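Local atomic coordinates of Abbfa_003403 (Acinetobacter baumannii, PDB entry 4ZXH), a protein that probably assembles a peptide as a nonribosomal peptide synthetase, carrying condensation, adenylation, phosphopantetheine-bearing carrier and thioesterase domains in one chain. Residues A[1066-1071]-A[1092-1097]; A[1130-1135]-A[1159-1164]; A[831-836]-A[846-851]. One frame throughout, in Å; residues are numbered along the deposited sequence.

Overall arrangement
From the N terminus, contact 3 comes first: segments 831-836 and 846-851 close a nine-residue loop and form a beta hairpin in the adenylation part of the chain. Contact 1 then closes the crossover through helix 1081-1086, and contact 2 the crossover through helix 1138-1152, both within the thioesterase domain. The three loops follow in series, with neither nesting nor crossing. Contacts 1 and 2 belong to one sheet, because strands 1067-1070 and 1131-1136 are neighbours; Trp1068 N lies 2.9 Å from Phe1132 O, a probable hydrogen bond. Contact 3 stands apart, its centre about 76 Å from that of contact 1 and about 84 Å from that of contact 2.

Contact 1: A[1066-1071]-A[1092-1097]; sequences PLWLFH and TLRAIQ
Strands 1067-1070 and 1093-1096 run parallel, with axes 23° apart, and five backbone hydrogen bonds join them. The ladder is straightest at Arg1094 N to Leu1067 O (3.0 Å, 174° at the hydrogen) and more bent at its far end, where His1071 N reaches Ile1096 O (3.1 Å, 138°).

Packing is densest on the face carrying Trp1068, Arg1094, Phe1070 and Ile1096. The extended chain of Arg1094 lies alongside the indole: CB sits over the six-membered ring of Trp1068, 4.1 Å from its centroid, in a CH-pi contact, and CD comes 3.7 Å from Trp1068 CH2. The chain stays packed out to NH1, which touches Pro1066 CG at 3.7 Å. Ile1096 CD1 touches both rings, Phe1070 at CE1 (3.9 Å) and Trp1068 at CE3.

The looser side is that of the partly exposed Arg1094, whose guanidinium is tilted from the indole and whose NE salt-bridges Glu1057. The other face is thinner, with Leu1067 CB against Leu1093 CD2 at 3.8 Å.

The two strands, joined through helix 1081-1086 as a beta-alpha-beta unit, lie inside the thioesterase sheet between 1055-1057 and 1131-1136, while helices 1111-1125 and 1138-1152 cover the Trp1068 and Phe1070 face.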
loop_
_atom_site.group_PDB
_atom_site.type_symbol
_atom_site.label_atom_id
_atom_site.label_comp_id
_atom_site.label_asym_id
_atom_site.label_seq_id
_atom_site.Cartn_x
_atom_site.Cartn_y
_atom_site.Cartn_z
ATOM N N PRO A 1066 -7.035 5.468 46.424
ATOM C CA PRO A 1066 -6.158 4.709 45.535
ATOM C C PRO A 1066 -5.267 3.777 46.327
ATOM O O PRO A 1066 -5.090 3.970 47.526
ATOM C CB PRO A 1066 -5.296 5.786 44.854
ATOM C CG PRO A 1066 -5.669 7.092 45.492
ATOM C CD PRO A 1066 -6.492 6.801 46.718
ATOM N N LEU A 1067 -4.695 2.794 45.652
ATOM C CA LEU A 1067 -3.619 1.997 46.213
ATOM C C LEU A 1067 -2.337 2.424 45.521
ATOM O O LEU A 1067 -2.278 2.427 44.296
ATOM C CB LEU A 1067 -3.882 0.502 46.011
ATOM C CG LEU A 1067 -2.714 -0.443 46.258
ATOM C CD1 LEU A 1067 -2.194 -0.229 47.665
ATOM C CD2 LEU A 1067 -3.140 -1.885 46.051
ATOM N N TRP A 1068 -1.328 2.811 46.297
ATOM C CA TRP A 1068 -0.027 3.196 45.750
ATOM C C TRP A 1068 0.943 2.034 45.815
ATOM O O TRP A 1068 1.095 1.391 46.865
ATOM C CB TRP A 1068 0.566 4.374 46.511
ATOM C CG TRP A 1068 -0.205 5.627 46.380
ATOM C CD1 TRP A 1068 -1.203 6.060 47.193
ATOM C CD2 TRP A 1068 -0.042 6.631 45.368
ATOM N NE1 TRP A 1068 -1.678 7.276 46.751
ATOM C CE2 TRP A 1068 -0.980 7.644 45.630
ATOM C CE3 TRP A 1068 0.805 6.767 44.266
ATOM C CZ2 TRP A 1068 -1.094 8.778 44.833
ATOM C CZ3 TRP A 1068 0.688 7.895 43.473
ATOM C CH2 TRP A 1068 -0.249 8.886 43.762
ATOM N N LEU A 1069 1.613 1.782 44.695
ATOM C CA LEU A 1069 2.604 0.720 44.612
ATOM C C LEU A 1069 3.977 1.275 44.261
ATOM O O LEU A 1069 4.105 2.166 43.436
ATOM C CB LEU A 1069 2.171 -0.329 43.592
ATOM C CG LEU A 1069 0.823 -0.995 43.930
ATOM C CD1 LEU A 1069 0.278 -1.778 42.769
ATOM C CD2 LEU A 1069 0.913 -1.887 45.172
ATOM N N PHE A 1070 5.011 0.731 44.885
ATOM C CA PHE A 1070 6.342 1.256 44.673
ATOM C C PHE A 1070 7.289 0.238 44.076
ATOM O O PHE A 1070 7.247 -0.941 44.415
ATOM C CB PHE A 1070 6.877 1.777 45.984
ATOM C CG PHE A 1070 5.954 2.723 46.631
ATOM C CD1 PHE A 1070 5.891 4.043 46.200
ATOM C CD2 PHE A 1070 5.110 2.298 47.638
ATOM C CE1 PHE A 1070 5.016 4.936 46.785
ATOM C CE2 PHE A 1070 4.239 3.183 48.233
ATOM C CZ PHE A 1070 4.188 4.505 47.799
ATOM N N HIS A 1071 8.148 0.719 43.187
ATOM C CA HIS A 1071 9.048 -0.140 42.451
ATOM C C HIS A 1071 9.894 -0.995 43.368
ATOM O O HIS A 1071 10.223 -0.572 44.465
ATOM C CB HIS A 1071 9.960 0.700 41.567
ATOM C CG HIS A 1071 10.821 1.659 42.322
ATOM N ND1 HIS A 1071 11.952 1.268 43.002
ATOM C CD2 HIS A 1071 10.734 3.001 42.479
ATOM C CE1 HIS A 1071 12.516 2.325 43.562
ATOM N NE2 HIS A 1071 11.796 3.389 43.261
ATOM N N THR A 1092 -8.764 2.650 42.079
ATOM C CA THR A 1092 -7.636 3.305 41.436
ATOM C C THR A 1092 -6.318 2.697 41.938
ATOM O O THR A 1092 -6.129 2.512 43.146
ATOM C CB THR A 1092 -7.659 4.827 41.707
ATOM O OG1 THR A 1092 -8.906 5.375 41.249
ATOM C CG2 THR A 1092 -6.484 5.538 41.035
ATOM N N LEU A 1093 -5.439 2.349 40.997
ATOM C CA LEU A 1093 -4.093 1.851 41.287
ATOM C C LEU A 1093 -3.058 2.745 40.617
ATOM O O LEU A 1093 -3.151 3.033 39.410
ATOM C CB LEU A 1093 -3.890 0.435 40.779
ATOM C CG LEU A 1093 -4.943 -0.580 41.126
ATOM C CD1 LEU A 1093 -4.603 -1.867 40.381
ATOM C CD2 LEU A 1093 -4.942 -0.755 42.632
ATOM N N ARG A 1094 -2.064 3.156 41.397
ATOM C CA ARG A 1094 -0.974 3.965 40.887
ATOM C C ARG A 1094 0.325 3.351 41.345
ATOM O O ARG A 1094 0.420 2.843 42.456
ATOM C CB ARG A 1094 -1.095 5.403 41.371
ATOM C CG ARG A 1094 -2.451 5.996 41.097
ATOM C CD ARG A 1094 -2.422 7.507 41.156
ATOM N NE ARG A 1094 -3.638 8.083 40.605
ATOM C CZ ARG A 1094 -4.519 8.752 41.326
ATOM N NH1 ARG A 1094 -4.298 8.931 42.621
ATOM N NH2 ARG A 1094 -5.606 9.252 40.750
ATOM N N ALA A 1095 1.318 3.374 40.475
ATOM C CA ALA A 1095 2.597 2.744 40.754
ATOM C C ALA A 1095 3.673 3.752 40.444
ATOM O O ALA A 1095 3.481 4.618 39.584
ATOM C CB ALA A 1095 2.792 1.463 39.922
ATOM N N ILE A 1096 4.800 3.650 41.138
ATOM C CA ILE A 1096 5.852 4.630 40.964
ATOM C C ILE A 1096 7.168 3.992 40.551
ATOM O O ILE A 1096 7.730 3.169 41.275
ATOM C CB ILE A 1096 6.043 5.434 42.237
ATOM C CG1 ILE A 1096 4.762 6.220 42.529
ATOM C CG2 ILE A 1096 7.253 6.341 42.111
ATOM C CD1 ILE A 1096 4.890 7.252 43.624
ATOM N N GLN A 1097 7.653 4.365 39.372
ATOM C CA GLN A 1097 8.976 3.932 38.935
ATOM C C GLN A 1097 10.054 4.921 39.428
ATOM O O GLN A 1097 9.760 6.066 39.752
ATOM C CB GLN A 1097 9.016 3.817 37.412
ATOM C CG GLN A 1097 8.943 5.151 36.728
ATOM C CD GLN A 1097 8.836 5.016 35.241
ATOM O OE1 GLN A 1097 9.040 3.934 34.683
ATOM N NE2 GLN A 1097 8.475 6.108 34.581
#

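Contact 2: A[1130-1135]-A[1159-1164]; sequences PYFLGG and GIVMID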
loop_
_atom_site.group_PDB
_atom_site.type_symbol
_atom_site.label_atom_id
_atom_site.label_comp_id
_atom_site.label_asym_id
_atom_site.label_seq_id
_atom_site.Cartn_x
_atom_site.Cartn_y
_atom_site.Cartn_z
ATOM N N PRO A 1130 -6.778 9.101 54.492
ATOM C CA PRO A 1130 -5.805 8.030 54.752
ATOM C C PRO A 1130 -5.144 7.501 53.487
ATOM O O PRO A 1130 -5.753 7.565 52.414
ATOM C CB PRO A 1130 -6.653 6.925 55.403
ATOM C CG PRO A 1130 -7.972 7.551 55.710
ATOM C CD PRO A 1130 -8.155 8.647 54.722
ATOM N N TYR A 1131 -3.922 6.988 53.623
ATOM C CA TYR A 1131 -3.194 6.441 52.489
ATOM C C TYR A 1131 -3.186 4.928 52.502
ATOM O O TYR A 1131 -3.326 4.310 53.562
ATOM C CB TYR A 1131 -1.771 6.978 52.465
ATOM C CG TYR A 1131 -1.760 8.435 52.142
ATOM C CD1 TYR A 1131 -1.947 8.873 50.836
ATOM C CD2 TYR A 1131 -1.608 9.379 53.137
ATOM C CE1 TYR A 1131 -1.967 10.220 50.533
ATOM C CE2 TYR A 1131 -1.620 10.719 52.845
ATOM C CZ TYR A 1131 -1.796 11.139 51.546
ATOM O OH TYR A 1131 -1.800 12.489 51.262
ATOM N N PHE A 1132 -3.042 4.346 51.309
ATOM C CA PHE A 1132 -3.056 2.903 51.136
ATOM C C PHE A 1132 -1.864 2.550 50.249
ATOM O O PHE A 1132 -1.780 2.987 49.108
ATOM C CB PHE A 1132 -4.394 2.446 50.536
ATOM C CG PHE A 1132 -4.565 0.956 50.475
ATOM C CD1 PHE A 1132 -3.961 0.127 51.413
ATOM C CD2 PHE A 1132 -5.310 0.373 49.460
ATOM C CE1 PHE A 1132 -4.111 -1.259 51.346
ATOM C CE2 PHE A 1132 -5.464 -1.004 49.389
ATOM C CZ PHE A 1132 -4.863 -1.825 50.336
ATOM N N LEU A 1133 -0.933 1.775 50.792
ATOM C CA LEU A 1133 0.388 1.614 50.199
ATOM C C LEU A 1133 0.758 0.162 50.059
ATOM O O LEU A 1133 0.239 -0.698 50.780
ATOM C CB LEU A 1133 1.468 2.279 51.061
ATOM C CG LEU A 1133 1.187 3.613 51.704
ATOM C CD1 LEU A 1133 2.146 3.773 52.810
ATOM C CD2 LEU A 1133 1.396 4.700 50.678
ATOM N N GLY A 1134 1.714 -0.107 49.182
ATOM C CA GLY A 1134 2.153 -1.465 49.020
ATOM C C GLY A 1134 3.246 -1.621 48.002
ATOM O O GLY A 1134 3.566 -0.673 47.279
ATOM N N GLY A 1135 3.797 -2.830 47.936
ATOM C CA GLY A 1135 4.935 -3.105 47.086
ATOM C C GLY A 1135 5.313 -4.577 47.104
ATOM O O GLY A 1135 5.042 -5.326 48.069
ATOM N N GLY A 1159 -3.398 0.927 55.482
ATOM C CA GLY A 1159 -2.730 -0.355 55.527
ATOM C C GLY A 1159 -1.591 -0.447 54.533
ATOM O O GLY A 1159 -1.479 0.367 53.617
ATOM N N ILE A 1160 -0.736 -1.444 54.725
ATOM C CA ILE A 1160 0.375 -1.694 53.821
ATOM C C ILE A 1160 0.272 -3.092 53.216
ATOM O O ILE A 1160 0.126 -4.078 53.942
ATOM C CB ILE A 1160 1.713 -1.582 54.536
ATOM C CG1 ILE A 1160 1.858 -0.219 55.194
ATOM C CG2 ILE A 1160 2.840 -1.771 53.547
ATOM C CD1 ILE A 1160 3.163 -0.074 55.942
ATOM N N VAL A 1161 0.349 -3.193 51.897
ATOM C CA VAL A 1161 0.423 -4.509 51.293
ATOM C C VAL A 1161 1.857 -4.866 50.933
ATOM O O VAL A 1161 2.486 -4.192 50.123
ATOM C CB VAL A 1161 -0.436 -4.608 50.050
ATOM C CG1 VAL A 1161 -0.251 -5.969 49.417
ATOM C CG2 VAL A 1161 -1.886 -4.404 50.413
ATOM N N MET A 1162 2.388 -5.923 51.536
ATOM C CA MET A 1162 3.752 -6.315 51.220
ATOM C C MET A 1162 3.766 -7.702 50.661
ATOM O O MET A 1162 3.383 -8.656 51.341
ATOM C CB MET A 1162 4.648 -6.254 52.451
ATOM C CG MET A 1162 4.966 -4.856 52.938
ATOM S SD MET A 1162 5.894 -5.015 54.459
ATOM C CE MET A 1162 5.550 -3.448 55.267
ATOM N N ILE A 1163 4.215 -7.824 49.421
ATOM C CA ILE A 1163 4.254 -9.130 48.791
ATOM C C ILE A 1163 5.682 -9.686 48.829
ATOM O O ILE A 1163 6.583 -9.171 48.163
ATOM C CB ILE A 1163 3.716 -9.057 47.362
ATOM C CG1 ILE A 1163 2.366 -8.328 47.369
ATOM C CG2 ILE A 1163 3.540 -10.447 46.805
ATOM C CD1 ILE A 1163 1.840 -7.992 46.012
ATOM N N ASP A 1164 5.864 -10.722 49.650
ATOM C CA ASP A 1164 7.151 -11.365 49.892
ATOM C C ASP A 1164 8.315 -10.376 50.087
ATOM O O ASP A 1164 9.401 -10.540 49.542
ATOM C CB ASP A 1164 7.467 -12.339 48.764
ATOM C CG ASP A 1164 8.332 -13.503 49.233
ATOM O OD1 ASP A 1164 7.944 -14.193 50.208
ATOM O OD2 ASP A 1164 9.419 -13.703 48.642
#
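Strands 1131-1135 and 1159-1163 run parallel, their axes only 10° apart and 4.4 Å at closest approach, and four hydrogen bonds alternate between them. Leu1133 uses both its backbone groups, N giving to Gly1159 O and O receiving from Val1161 N (2.7 Å). Gly1135 repeats the pattern two residues on, from its N to Val1161 O and from Ile1163 N to its own O, the latter nearly straight at 174°.

Side chains add little, since Gly1134 and Gly1135 stand opposite Val1161 and Met1162. Gly1134 and Val1161 have the nearest CA atoms, 4.2 Å apart. Phe1132 is the main side chain to reach across: with CG anti to the backbone N (chi1 -173°), its ring leans toward strand 1159-1163, so that its edge meets the Gly1159 carbonyl, CD1 lying 3.3 Å from Gly1159 O. Farther out, the ring tip CZ meets Val1161 CG2 at 3.9 Å, the two side chains crossing obliquely.

Helix 1138-1152 connects the two strands in a beta-alpha-beta crossover of the alpha/beta-hydrolase fold, and its Ser1147 is touched by both Leu1133 and Ile1160 from the face of the sheet that they share. Gly1135 opens a Gly-x-Cys-x-Gly sequence consistent with a nucleophile elbow, in which Cys1137 would be the nucleophile. Just after the second strand, Asp1164 OD2 is hydrogen-bonded to His1297 ND1 and OD1 to Ala1267 N, an arrangement consistent with the acid of a Cys-His-Asp triad.

Contact 3: A[831-836]-A[846-851]; sequences DAQFRT and LYRTGD
Thr849 OG1 is gripped by two hydrogen bonds: it accepts from Asp851 N at 3.2 Å, closing an ST turn, and is also bonded to Leu812 O. Nearer the hairpin's start, Gln833 O, on the last helical residue, has one hydrogen bond and one weaker CA-H...O contact. Arg848 N supplies the hydrogen bond, 3.0 Å long and 160° at the hydrogen, arriving in the plane of the carbonyl; Tyr847 CA supplies the second contact at 3.5 Å. Phe834, the first residue to leave helical backbone angles, begins strand 834-835 directly after the helix.

Two more bonds join Arg835 and Leu846, an antiparallel hydrogen-bonded pair. Arg835 N gives to Leu846 O at 3.0 Å, and Leu846 N gives back to Arg835 O from above the carbonyl plane, 35° out of it.

Phe834 and Tyr847 form the adjacent non-hydrogen-bonded pair, and their rings share a face of the hairpin. Tyr847 CD1 lies over the Phe834 ring toward its rim, 3.6 Å from Phe834 CE1. The planes meet at 38°, so the pair is oblique. The NH1 atoms of Arg835 and Arg848, like charges, come to 4.3 Å; a salt bridge from Arg848 NE to Glu811 probably offsets some of that repulsion.

The sequence Tyr847 to Asp851, Tyr-Arg-Thr-Gly-Asp, matches the A7 core motif of adenylation domains, whose aspartate meets the nucleotide ribose in relatives. Strand 846-855 continues the sheet against strand 809-816, while helix 827-833 leads into the short strand 834-835 on its other edge.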
loop_
_atom_site.group_PDB
_atom_site.type_symbol
_atom_site.label_atom_id
_atom_site.label_comp_id
_atom_site.label_asym_id
_atom_site.label_seq_id
_atom_site.Cartn_x
_atom_site.Cartn_y
_atom_site.Cartn_z
ATOM N N ASP A 831 -5.778 -26.037 -33.199
ATOM C CA ASP A 831 -7.003 -25.489 -33.737
ATOM C C ASP A 831 -7.661 -24.592 -32.706
ATOM O O ASP A 831 -8.422 -23.700 -33.057
ATOM C CB ASP A 831 -7.949 -26.601 -34.179
ATOM C CG ASP A 831 -9.096 -26.079 -35.017
ATOM O OD1 ASP A 831 -8.841 -25.692 -36.178
ATOM O OD2 ASP A 831 -10.246 -26.045 -34.514
ATOM N N ALA A 832 -7.348 -24.818 -31.437
ATOM C CA ALA A 832 -7.924 -24.021 -30.353
ATOM C C ALA A 832 -7.116 -22.750 -30.060
ATOM O O ALA A 832 -7.692 -21.721 -29.708
ATOM C CB ALA A 832 -8.042 -24.866 -29.090
ATOM N N GLN A 833 -5.791 -22.828 -30.197
ATOM C CA GLN A 833 -4.913 -21.689 -29.933
ATOM C C GLN A 833 -4.695 -20.808 -31.171
ATOM O O GLN A 833 -4.375 -19.622 -31.034
ATOM C CB GLN A 833 -3.553 -22.163 -29.411
ATOM C CG GLN A 833 -3.624 -23.005 -28.166
ATOM C CD GLN A 833 -4.384 -22.321 -27.048
ATOM O OE1 GLN A 833 -3.883 -21.386 -26.404
ATOM N NE2 GLN A 833 -5.608 -22.778 -26.814
ATOM N N PHE A 834 -4.846 -21.383 -32.368
ATOM C CA PHE A 834 -4.769 -20.607 -33.613
ATOM C C PHE A 834 -6.115 -20.619 -34.337
ATOM O O PHE A 834 -6.532 -21.645 -34.872
ATOM C CB PHE A 834 -3.684 -21.154 -34.549
ATOM C CG PHE A 834 -2.290 -21.147 -33.964
ATOM C CD1 PHE A 834 -1.428 -20.087 -34.194
ATOM C CD2 PHE A 834 -1.825 -22.226 -33.224
ATOM C CE1 PHE A 834 -0.139 -20.085 -33.676
ATOM C CE2 PHE A 834 -0.525 -22.232 -32.701
ATOM C CZ PHE A 834 0.312 -21.160 -32.929
ATOM N N ARG A 835 -6.794 -19.477 -34.347
ATOM C CA ARG A 835 -8.147 -19.373 -34.888
ATOM C C ARG A 835 -8.333 -18.057 -35.614
ATOM O O ARG A 835 -7.609 -17.087 -35.357
ATOM C CB ARG A 835 -9.205 -19.443 -33.775
ATOM C CG ARG A 835 -9.093 -20.594 -32.824
ATOM C CD ARG A 835 -9.820 -20.307 -31.543
ATOM N NE ARG A 835 -11.257 -20.423 -31.706
ATOM C CZ ARG A 835 -12.145 -19.978 -30.820
ATOM N NH1 ARG A 835 -11.730 -19.373 -29.704
ATOM N NH2 ARG A 835 -13.449 -20.131 -31.052
ATOM N N THR A 836 -9.323 -18.013 -36.498
ATOM C CA THR A 836 -9.918 -16.739 -36.864
ATOM C C THR A 836 -11.112 -16.528 -35.951
ATOM O O THR A 836 -11.686 -17.494 -35.440
ATOM C CB THR A 836 -10.378 -16.700 -38.299
ATOM O OG1 THR A 836 -11.591 -17.452 -38.414
ATOM C CG2 THR A 836 -9.313 -17.282 -39.200
ATOM N N LEU A 846 -5.358 -15.797 -36.014
ATOM C CA LEU A 846 -4.820 -15.157 -34.813
ATOM C C LEU A 846 -4.339 -16.172 -33.791
ATOM O O LEU A 846 -4.781 -17.321 -33.776
ATOM C CB LEU A 846 -5.861 -14.268 -34.135
ATOM C CG LEU A 846 -6.643 -13.219 -34.904
ATOM C CD1 LEU A 846 -7.639 -12.560 -33.956
ATOM C CD2 LEU A 846 -5.690 -12.207 -35.482
ATOM N N TYR A 847 -3.441 -15.728 -32.919
ATOM C CA TYR A 847 -2.908 -16.585 -31.877
ATOM C C TYR A 847 -3.273 -16.065 -30.504
ATOM O O TYR A 847 -3.135 -14.876 -30.212
ATOM C CB TYR A 847 -1.383 -16.723 -31.988
ATOM C CG TYR A 847 -0.788 -17.378 -30.754
ATOM C CD1 TYR A 847 -0.986 -18.738 -30.496
ATOM C CD2 TYR A 847 -0.060 -16.636 -29.832
ATOM C CE1 TYR A 847 -0.460 -19.338 -29.350
ATOM C CE2 TYR A 847 0.467 -17.228 -28.692
ATOM C CZ TYR A 847 0.268 -18.576 -28.459
ATOM O OH TYR A 847 0.796 -19.143 -27.331
ATOM N N ARG A 848 -3.733 -16.981 -29.663
ATOM C CA ARG A 848 -4.190 -16.690 -28.309
ATOM C C ARG A 848 -3.049 -16.867 -27.291
ATOM O O ARG A 848 -2.591 -17.995 -27.021
ATOM C CB ARG A 848 -5.368 -17.607 -27.997
ATOM C CG ARG A 848 -5.891 -17.518 -26.619
ATOM C CD ARG A 848 -7.088 -18.418 -26.431
ATOM N NE ARG A 848 -7.898 -17.906 -25.336
ATOM C CZ ARG A 848 -9.151 -18.263 -25.117
ATOM N NH1 ARG A 848 -9.723 -19.152 -25.919
ATOM N NH2 ARG A 848 -9.822 -17.736 -24.100
ATOM N N THR A 849 -2.592 -15.756 -26.717
ATOM C CA THR A 849 -1.355 -15.774 -25.940
ATOM C C THR A 849 -1.478 -16.139 -24.471
ATOM O O THR A 849 -0.479 -16.430 -23.825
ATOM C CB THR A 849 -0.672 -14.427 -25.977
ATOM O OG1 THR A 849 -1.477 -13.493 -25.253
ATOM C CG2 THR A 849 -0.490 -13.968 -27.406
ATOM N N GLY A 850 -2.676 -16.086 -23.918
ATOM C CA GLY A 850 -2.836 -16.411 -22.515
ATOM C C GLY A 850 -2.207 -15.372 -21.610
ATOM O O GLY A 850 -2.146 -15.573 -20.389
ATOM N N ASP A 851 -1.744 -14.264 -22.204
ATOM C CA ASP A 851 -1.174 -13.126 -21.466
ATOM C C ASP A 851 -2.226 -12.066 -21.097
ATOM O O ASP A 851 -3.052 -11.667 -21.920
ATOM C CB ASP A 851 -0.048 -12.461 -22.278
ATOM C CG ASP A 851 1.312 -13.175 -22.127
ATOM O OD1 ASP A 851 1.490 -13.949 -21.156
ATOM O OD2 ASP A 851 2.217 -12.944 -22.970
#